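Local structure of 3-carboxy-cis,cis-muconate cycloisomerase (Pseudomonas putida, 1RE5) at residues D[76-81]-D[107-112]; D[226-231]-D[309-314]. The protein is a mostly helical enzyme of the lyase superfamily, related to fumarase and aspartase, that assembles from four copies of its chain. All blocks are in the same frame, centred on the assembly; numbering follows the deposited sequence.

Contact 1 of 2, residues D[76-81]-D[107-112]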
loop_
_atom_site.group_PDB
_atom_site.type_symbol
_atom_site.label_atom_id
_atom_site.label_comp_id
_atom_site.label_asym_id
_atom_site.label_seq_id
_atom_site.Cartn_x
_atom_site.Cartn_y
_atom_site.Cartn_z
ATOM N N ASN D 76 -0.080 8.408 -25.268
ATOM C CA ASN D 76 1.253 8.593 -24.717
ATOM C C ASN D 76 1.768 9.981 -25.066
ATOM O O ASN D 76 1.077 10.766 -25.704
ATOM C CB ASN D 76 2.222 7.514 -25.208
ATOM C CG ASN D 76 2.511 7.609 -26.687
ATOM O OD1 ASN D 76 2.734 8.696 -27.220
ATOM N ND2 ASN D 76 2.529 6.460 -27.361
ATOM N N SER D 77 2.984 10.288 -24.648
ATOM C CA SER D 77 3.549 11.606 -24.899
ATOM C C SER D 77 4.458 11.670 -26.123
ATOM O O SER D 77 4.567 12.707 -26.761
ATOM C CB SER D 77 4.327 12.050 -23.667
ATOM O OG SER D 77 5.203 11.011 -23.257
ATOM N N ALA D 78 5.107 10.561 -26.450
ATOM C CA ALA D 78 6.024 10.524 -27.582
ATOM C C ALA D 78 5.430 10.920 -28.923
ATOM O O ALA D 78 5.937 11.836 -29.571
ATOM C CB ALA D 78 6.662 9.143 -27.701
ATOM N N ILE D 79 4.356 10.257 -29.354
ATOM C CA ILE D 79 3.812 10.594 -30.666
ATOM C C ILE D 79 3.374 12.054 -30.860
ATOM O O ILE D 79 3.650 12.640 -31.910
ATOM C CB ILE D 79 2.665 9.621 -31.128
ATOM C CG1 ILE D 79 1.308 10.128 -30.676
ATOM C CG2 ILE D 79 2.922 8.216 -30.623
ATOM C CD1 ILE D 79 0.160 9.369 -31.310
ATOM N N PRO D 80 2.709 12.671 -29.868
ATOM C CA PRO D 80 2.332 14.062 -30.132
ATOM C C PRO D 80 3.554 14.966 -30.171
ATOM O O PRO D 80 3.577 15.969 -30.886
ATOM C CB PRO D 80 1.407 14.403 -28.968
ATOM C CG PRO D 80 0.812 13.093 -28.625
ATOM C CD PRO D 80 2.024 12.184 -28.665
ATOM N N LEU D 81 4.574 14.616 -29.398
ATOM C CA LEU D 81 5.782 15.424 -29.373
ATOM C C LEU D 81 6.521 15.284 -30.694
ATOM O O LEU D 81 6.923 16.284 -31.296
ATOM C CB LEU D 81 6.712 14.986 -28.245
ATOM C CG LEU D 81 8.032 15.762 -28.241
ATOM C CD1 LEU D 81 7.732 17.225 -27.951
ATOM C CD2 LEU D 81 8.989 15.193 -27.211
ATOM N N GLN D 107 7.845 4.359 -26.630
ATOM C CA GLN D 107 8.431 4.038 -25.334
ATOM C C GLN D 107 9.953 4.237 -25.287
ATOM O O GLN D 107 10.506 4.539 -24.230
ATOM C CB GLN D 107 8.069 2.605 -24.915
ATOM C CG GLN D 107 8.388 2.333 -23.449
ATOM C CD GLN D 107 7.937 0.979 -22.970
ATOM O OE1 GLN D 107 8.110 0.639 -21.802
ATOM N NE2 GLN D 107 7.357 0.196 -23.864
ATOM N N ASP D 108 10.628 4.069 -26.422
ATOM C CA ASP D 108 12.073 4.258 -26.460
ATOM C C ASP D 108 12.391 5.684 -26.045
ATOM O O ASP D 108 13.292 5.919 -25.225
ATOM C CB ASP D 108 12.625 4.032 -27.865
ATOM C CG ASP D 108 12.540 2.592 -28.301
ATOM O OD1 ASP D 108 12.785 1.704 -27.466
ATOM O OD2 ASP D 108 12.245 2.341 -29.488
ATOM N N ALA D 109 11.639 6.632 -26.605
ATOM C CA ALA D 109 11.857 8.045 -26.302
ATOM C C ALA D 109 11.448 8.385 -24.875
ATOM O O ALA D 109 12.145 9.115 -24.165
ATOM C CB ALA D 109 11.092 8.913 -27.280
ATOM N N MET D 110 10.306 7.854 -24.461
ATOM C CA MET D 110 9.793 8.090 -23.121
ATOM C C MET D 110 10.665 7.506 -21.991
ATOM O O MET D 110 11.031 8.216 -21.047
ATOM C CB MET D 110 8.394 7.525 -23.033
ATOM C CG MET D 110 7.438 8.181 -23.977
ATOM S SD MET D 110 5.772 7.686 -23.548
ATOM C CE MET D 110 5.364 6.697 -24.994
ATOM N N ASP D 111 10.995 6.220 -22.071
ATOM C CA ASP D 111 11.817 5.617 -21.032
ATOM C C ASP D 111 13.218 6.223 -20.996
ATOM O O ASP D 111 13.757 6.501 -19.922
ATOM C CB ASP D 111 11.928 4.096 -21.223
ATOM C CG ASP D 111 10.735 3.330 -20.659
ATOM O OD1 ASP D 111 9.828 3.951 -20.053
ATOM O OD2 ASP D 111 10.715 2.087 -20.824
ATOM N N THR D 112 13.822 6.422 -22.160
ATOM C CA THR D 112 15.162 6.985 -22.172
ATOM C C THR D 112 15.131 8.404 -21.642
ATOM O O THR D 112 16.014 8.801 -20.879
ATOM C CB THR D 112 15.773 6.979 -23.573
ATOM O OG1 THR D 112 15.916 5.618 -24.026
ATOM C CG2 THR D 112 17.148 7.661 -23.546
#
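Met110 projects from helix 106-142 and rests its thioether end on Asn76, Ser77 and Ala78, where the chain enters helix 78-92. The side of one helix packs here against the N-terminal approach to another, in the largely helical fold of the lyase superfamily, and one long side chain carries most of the contact. The tip does the main work: Met110 CE lies 3.3 Å from Asn76 CB, with Asn76 CG almost as near, and the two side chains cross at about a right angle. One atom back, Met110 SD faces the hydroxyl Ser77 OG at 3.4 Å. Met110 CG approaches Ala78 CB to 3.9 Å, and CE comes about equally close, so the alanine methyl is met by both ends of the thioether. The chain is bent at its last torsion (chi3 -112°), which brings CE round toward Asn76 and Ala78 instead of letting it run straight on. Beside this group, Ala78 CB and Ala109 CB face each other more loosely at 4.5 Å.

Farther out, Trp324 and Trp320 of helix 319-347 touch Asn76 and Met110 respectively, and Ser77 packs on Phe6 of the second subunit. Helix 106-142 is tied to the chain near Gly193 by Asp108, whose carboxylate bonds to Gly193 N and Gly194 N.

The asparagine has a second job. The amide oxygen is directed at the first turn of the helix that follows, while CB and CG meet the methionine methyl. Asn76 OD1 accepts from Ile79 N at 3.1 Å in a nearly straight capping bond (158° at the hydrogen), with the donor tilted 19° from the amide plane.

Contact 2 of 2, residues D[226-231]-D[309-314]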
loop_
_atom_site.group_PDB
_atom_site.type_symbol
_atom_site.label_atom_id
_atom_site.label_comp_id
_atom_site.label_asym_id
_atom_site.label_seq_id
_atom_site.Cartn_x
_atom_site.Cartn_y
_atom_site.Cartn_z
ATOM N N TRP D 226 14.134 -3.217 -22.448
ATOM C CA TRP D 226 13.327 -3.597 -21.284
ATOM C C TRP D 226 11.952 -2.913 -21.210
ATOM O O TRP D 226 11.552 -2.432 -20.154
ATOM C CB TRP D 226 14.111 -3.323 -19.994
ATOM C CG TRP D 226 14.829 -2.001 -20.009
ATOM C CD1 TRP D 226 15.978 -1.702 -20.684
ATOM C CD2 TRP D 226 14.402 -0.781 -19.387
ATOM N NE1 TRP D 226 16.293 -0.373 -20.524
ATOM C CE2 TRP D 226 15.343 0.216 -19.733
ATOM C CE3 TRP D 226 13.312 -0.432 -18.571
ATOM C CZ2 TRP D 226 15.228 1.540 -19.296
ATOM C CZ3 TRP D 226 13.196 0.890 -18.135
ATOM C CH2 TRP D 226 14.154 1.858 -18.501
ATOM N N HIS D 227 11.224 -2.897 -22.326
ATOM C CA HIS D 227 9.905 -2.267 -22.363
ATOM C C HIS D 227 8.944 -2.776 -21.284
ATOM O O HIS D 227 8.151 -1.993 -20.746
ATOM C CB HIS D 227 9.247 -2.454 -23.738
ATOM C CG HIS D 227 9.998 -1.812 -24.861
ATOM N ND1 HIS D 227 10.478 -0.522 -24.792
ATOM C CD2 HIS D 227 10.364 -2.286 -26.074
ATOM C CE1 HIS D 227 11.114 -0.230 -25.913
ATOM N NE2 HIS D 227 11.060 -1.284 -26.708
ATOM N N THR D 228 8.994 -4.072 -20.973
ATOM C CA THR D 228 8.099 -4.626 -19.962
ATOM C C THR D 228 8.810 -5.344 -18.798
ATOM O O THR D 228 8.209 -6.173 -18.092
ATOM C CB THR D 228 7.032 -5.561 -20.601
ATOM O OG1 THR D 228 7.660 -6.686 -21.225
ATOM C CG2 THR D 228 6.240 -4.809 -21.644
ATOM N N GLN D 229 10.093 -5.025 -18.617
ATOM C CA GLN D 229 10.889 -5.550 -17.507
ATOM C C GLN D 229 11.273 -4.258 -16.765
ATOM O O GLN D 229 12.291 -3.625 -17.085
ATOM C CB GLN D 229 12.139 -6.266 -18.021
ATOM C CG GLN D 229 11.885 -7.592 -18.758
ATOM C CD GLN D 229 11.232 -8.664 -17.893
ATOM O OE1 GLN D 229 11.262 -8.590 -16.662
ATOM N NE2 GLN D 229 10.651 -9.674 -18.537
ATOM N N ARG D 230 10.462 -3.873 -15.779
ATOM C CA ARG D 230 10.674 -2.616 -15.066
ATOM C C ARG D 230 11.420 -2.643 -13.718
ATOM O O ARG D 230 11.420 -1.636 -12.988
ATOM C CB ARG D 230 9.312 -1.945 -14.870
ATOM C CG ARG D 230 8.309 -2.262 -15.964
ATOM C CD ARG D 230 8.724 -1.630 -17.259
ATOM N NE ARG D 230 8.492 -0.190 -17.248
ATOM C CZ ARG D 230 9.037 0.655 -18.119
ATOM N NH1 ARG D 230 9.851 0.202 -19.067
ATOM N NH2 ARG D 230 8.764 1.950 -18.054
ATOM N N ASP D 231 12.073 -3.753 -13.387
ATOM C CA ASP D 231 12.765 -3.830 -12.109
ATOM C C ASP D 231 13.733 -2.678 -11.845
ATOM O O ASP D 231 13.867 -2.229 -10.706
ATOM C CB ASP D 231 13.510 -5.147 -11.995
ATOM C CG ASP D 231 14.502 -5.332 -13.101
ATOM O OD1 ASP D 231 15.720 -5.422 -12.821
ATOM O OD2 ASP D 231 14.051 -5.372 -14.260
ATOM N N MET D 309 4.427 -4.054 -12.029
ATOM C CA MET D 309 5.478 -4.846 -12.661
ATOM C C MET D 309 5.062 -5.960 -13.629
ATOM O O MET D 309 5.754 -6.210 -14.625
ATOM C CB MET D 309 6.389 -5.447 -11.602
ATOM C CG MET D 309 7.396 -4.471 -11.053
ATOM S SD MET D 309 8.597 -5.289 -9.999
ATOM C CE MET D 309 9.723 -5.991 -11.192
ATOM N N PRO D 310 3.939 -6.653 -13.365
ATOM C CA PRO D 310 3.567 -7.719 -14.306
ATOM C C PRO D 310 2.983 -7.203 -15.626
ATOM O O PRO D 310 1.853 -7.528 -15.994
ATOM C CB PRO D 310 2.578 -8.547 -13.494
ATOM C CG PRO D 310 1.869 -7.489 -12.705
ATOM C CD PRO D 310 2.996 -6.589 -12.234
ATOM N N GLN D 311 3.776 -6.407 -16.341
ATOM C CA GLN D 311 3.352 -5.816 -17.610
ATOM C C GLN D 311 3.383 -6.853 -18.729
ATOM O O GLN D 311 4.405 -7.504 -18.964
ATOM C CB GLN D 311 4.242 -4.615 -17.941
ATOM C CG GLN D 311 4.404 -3.663 -16.762
ATOM C CD GLN D 311 4.907 -2.285 -17.158
ATOM O OE1 GLN D 311 5.565 -2.124 -18.188
ATOM N NE2 GLN D 311 4.617 -1.286 -16.327
ATOM N N GLU D 312 2.254 -6.990 -19.421
ATOM C CA GLU D 312 2.112 -7.998 -20.468
ATOM C C GLU D 312 2.860 -7.823 -21.773
ATOM O O GLU D 312 2.927 -6.724 -22.343
ATOM C CB GLU D 312 0.626 -8.218 -20.785
ATOM C CG GLU D 312 -0.302 -7.326 -19.986
ATOM C CD GLU D 312 -0.485 -5.972 -20.617
ATOM O OE1 GLU D 312 -1.088 -5.085 -19.970
ATOM O OE2 GLU D 312 -0.041 -5.810 -21.767
ATOM N N HIS D 313 3.424 -8.938 -22.228
ATOM C CA HIS D 313 4.125 -9.010 -23.491
ATOM C C HIS D 313 5.140 -7.913 -23.803
ATOM O O HIS D 313 5.991 -7.581 -22.969
ATOM C CB HIS D 313 3.086 -9.090 -24.600
ATOM C CG HIS D 313 2.244 -10.324 -24.537
ATOM N ND1 HIS D 313 2.787 -11.586 -24.399
ATOM C CD2 HIS D 313 0.907 -10.498 -24.644
ATOM C CE1 HIS D 313 1.818 -12.485 -24.431
ATOM N NE2 HIS D 313 0.667 -11.850 -24.580
ATOM N N GLU D 314 5.045 -7.352 -25.007
ATOM C CA GLU D 314 5.987 -6.331 -25.461
ATOM C C GLU D 314 5.727 -4.895 -25.019
ATOM O O GLU D 314 6.616 -4.057 -25.101
ATOM C CB GLU D 314 6.102 -6.392 -26.985
ATOM C CG GLU D 314 6.787 -7.650 -27.487
ATOM C CD GLU D 314 6.086 -8.911 -27.023
ATOM O OE1 GLU D 314 4.877 -9.071 -27.336
ATOM O OE2 GLU D 314 6.745 -9.736 -26.348
HETATM O O HOH W 1 5.320 -1.819 -21.146
HETATM O O HOH W 2 8.478 -6.084 -15.171
#
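His227 opens the contact from a type I turn (Trp226 to Gln229), setting its CB 3.4 Å from Glu314 O. A bridging water extends the reach of its backbone: it donates to His227 O at 2.9 Å and to Gln311 OE1 at 3.0 Å.

Thr228 makes the direct polar link. Its hydroxyl sits between the backbone N and the carbonyl carbon (chi1 63°), and from there OG1 donates to His313 O at 2.6 Å, nearly in line with the carbonyl bond (175° at the oxygen). The methyl CG2 packs on the backbone of Glu314, and CB faces the CB of Gln311. A second water is gripped three ways, donating to Thr228 O and Met309 O and accepting from Arg230 N.

Arg230, at the N-cap of helix 231-257, crosses the Gln311 side chain at about a right angle, its CD 3.3 Å from Gln311 OE1, with guanidinium and amide planes 19° apart. Its NH2 and NH1 form salt bridges with Glu323 and Asp111, while Gln311 NE2 bonds to Ala308 O. At Asp231 the meeting is apolar, Met309 CE lying 3.8 Å from its CA. The carboxylates point to the third subunit: Asp231 pairs with Arg175 and Arg179 there, and Glu314 with Lys165.

The polar links between the two irregular segments are thus one direct hydroxyl bond and two waters, beside van der Waals packing and without strand pairing: the carbonyl oxygens of His227, Thr228, Met309 and His313 all gain a donor at this interface.

Overall arrangement
Following the chain from the N terminus, contact 1 comes first and closes a loop of 25 residues, which holds most of helix 78-92 and ends as helix 106-142 begins. Contact 2 opens much later; its 77-residue loop contains most of helix 231-257 and all of helix 286-307, whose residues line two dithiothreitol sites. The two loops lie in series, neither nested nor crossed. They are nevertheless adjacent, with centres about 16 Å apart, and a salt bridge from Arg230 NH1 to Asp111 OD2 (2.7 Å) joins helix 106-142 to segment 226-231. Helix 319-347 borders both, Trp320 touching Met110 and Arg230 alike.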